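Local coordinates for 70 kDa protein (Xanthomonas sp., PDB 4B2N) that cleaves rubber (polyisoprene) oxidatively as a processive dioxygenase that carries two covalently bound c-type haems, at residues Y507-W510 against A511-P514. Sequence-based numbering, arbitrary orientation.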
ATOM      1  N   TYR A 507       0.230   7.191 -14.137  1.00 17.40           N
ATOM      2  CA  TYR A 507      -0.922   8.039 -13.948  1.00 18.11           C
ATOM      3  C   TYR A 507      -0.881   8.542 -12.520  1.00 16.51           C
ATOM      4  O   TYR A 507      -0.892   7.758 -11.603  1.00 18.22           O
ATOM      5  CB  TYR A 507      -2.209   7.223 -14.121  1.00 15.56           C
ATOM      6  CG  TYR A 507      -2.485   6.750 -15.553  1.00 16.67           C
ATOM      7  CD1 TYR A 507      -2.385   7.634 -16.659  1.00 18.14           C
ATOM      8  CD2 TYR A 507      -2.909   5.461 -15.775  1.00 16.71           C
ATOM      9  CE1 TYR A 507      -2.677   7.198 -17.960  1.00 18.01           C
ATOM     10  CE2 TYR A 507      -3.198   4.987 -17.056  1.00 17.56           C
ATOM     11  CZ  TYR A 507      -3.133   5.885 -18.150  1.00 18.34           C
ATOM     12  OH  TYR A 507      -3.464   5.421 -19.420  1.00 16.66           O
ATOM     13  N   GLY A 508      -0.892   9.844 -12.306  1.00 17.22           N
ATOM     14  CA  GLY A 508      -1.059  10.308 -10.886  1.00 15.70           C
ATOM     15  C   GLY A 508       0.309  10.450 -10.237  1.00 16.00           C
ATOM     16  O   GLY A 508       0.450  11.085  -9.196  1.00 16.26           O
ATOM     17  N   ALA A 509       1.354   9.898 -10.853  1.00 16.94           N
ATOM     18  CA  ALA A 509       2.658   9.825 -10.186  1.00 17.01           C
ATOM     19  C   ALA A 509       3.223  11.214  -9.943  1.00 16.50           C
ATOM     20  O   ALA A 509       4.067  11.396  -9.086  1.00 18.00           O
ATOM     21  CB  ALA A 509       3.639   9.033 -11.034  1.00 17.12           C
ATOM     22  N   TRP A 510       2.784  12.196 -10.715  1.00 16.97           N
ATOM     23  CA  TRP A 510       3.157  13.585 -10.434  1.00 17.10           C
ATOM     24  C   TRP A 510       2.985  13.990  -8.977  1.00 17.26           C
ATOM     25  O   TRP A 510       3.753  14.817  -8.413  1.00 19.46           O
ATOM     26  CB  TRP A 510       2.348  14.486 -11.412  1.00 17.68           C
ATOM     27  CG  TRP A 510       0.876  14.755 -11.038  1.00 17.18           C
ATOM     28  CD1 TRP A 510      -0.277  14.168 -11.599  1.00 16.92           C
ATOM     29  CD2 TRP A 510       0.364  15.601  -9.964  1.00 18.11           C
ATOM     30  NE1 TRP A 510      -1.417  14.630 -11.020  1.00 17.18           N
ATOM     31  CE2 TRP A 510      -1.120  15.482 -10.022  1.00 17.50           C
ATOM     32  CE3 TRP A 510       0.936  16.489  -9.053  1.00 18.47           C
ATOM     33  CZ2 TRP A 510      -1.943  16.179  -9.197  1.00 17.98           C
ATOM     34  CZ3 TRP A 510       0.066  17.156  -8.180  1.00 18.71           C
ATOM     35  CH2 TRP A 510      -1.332  17.020  -8.275  1.00 18.13           C
ATOM     36  N   ALA A 511       1.977  13.385  -8.326  1.00 16.74           N
ATOM     37  CA  ALA A 511       1.510  13.775  -7.019  1.00 15.78           C
ATOM     38  C   ALA A 511       2.052  12.920  -5.859  1.00 15.26           C
ATOM     39  O   ALA A 511       1.840  13.254  -4.651  1.00 16.84           O
ATOM     40  CB  ALA A 511      -0.016  13.666  -7.003  1.00 16.14           C
ATOM     41  N   THR A 512       2.647  11.787  -6.182  1.00 15.41           N
ATOM     42  CA  THR A 512       2.853  10.722  -5.180  1.00 14.36           C
ATOM     43  C   THR A 512       4.283  10.606  -4.696  1.00 14.12           C
ATOM     44  O   THR A 512       4.704   9.536  -4.243  1.00 13.36           O
ATOM     45  CB  THR A 512       2.321   9.363  -5.674  1.00 14.57           C
ATOM     46  OG1 THR A 512       3.113   8.951  -6.812  1.00 15.23           O
ATOM     47  CG2 THR A 512       0.853   9.481  -6.154  1.00 14.87           C
ATOM     48  N   ALA A 513       5.061  11.685  -4.750  1.00 13.89           N
ATOM     49  CA  ALA A 513       6.408  11.583  -4.190  1.00 14.54           C
ATOM     50  C   ALA A 513       6.298  11.322  -2.618  1.00 15.36           C
ATOM     51  O   ALA A 513       5.323  11.702  -1.986  1.00 15.78           O
ATOM     52  CB  ALA A 513       7.181  12.878  -4.502  1.00 14.56           C
ATOM     53  N   PRO A 514       7.297  10.646  -2.004  1.00 15.72           N
ATOM     54  CA  PRO A 514       8.512  10.118  -2.651  1.00 14.73           C
ATOM     55  C   PRO A 514       8.304   8.749  -3.343  1.00 14.85           C
ATOM     56  O   PRO A 514       7.225   8.103  -3.220  1.00 13.28           O
ATOM     57  CB  PRO A 514       9.462   9.966  -1.465  1.00 14.91           C
ATOM     58  CG  PRO A 514       8.565   9.645  -0.256  1.00 13.38           C
ATOM     59  CD  PRO A 514       7.314  10.442  -0.524  1.00 14.65           C
TER
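Ala-511 sets its methyl group squarely over the indole of Trp-510, the residue just before it, as a CH-pi contact: CB stands 3.4 Å above the centroid of the six-membered ring and only 7° off the ring normal. The first torsion of Trp-510 makes this possible. With chi1 at 79°, CG lies between its own backbone N and carbonyl carbon, which carries the indole forward over the following peptide, CE3 of Trp-510 lying 3.4 Å from Ala-511 CA. The indole is fixed further by NE1, which is hydrogen-bonded to Ala-349 O, and by an edge-to-face meeting with Tyr-351. The same methyl, Ala-511 CB, also lies 3.4 Å from Gly-508 O. Here the backbone makes two overlapping beta turns, 508-511 and 509-512, close to type I, within the cytochrome c-like part of the chain, where the side chain of Ala-509 is about 8 Å from that of His-394, an axial haem iron ligand. Ala-511 N donates to Gly-508 O at 2.9 Å; Thr-512 N reaches Ala-509 O at a longer 3.3 Å. Tyr-515 OH is also hydrogen-bonded to Ala-509 O. In Thr-512, chi1 65° sets OG1 beside Ala-509 CA, 3.5 Å away, and CG2, anti to its own carbonyl carbon, 3.5 Å from Gly-508 O.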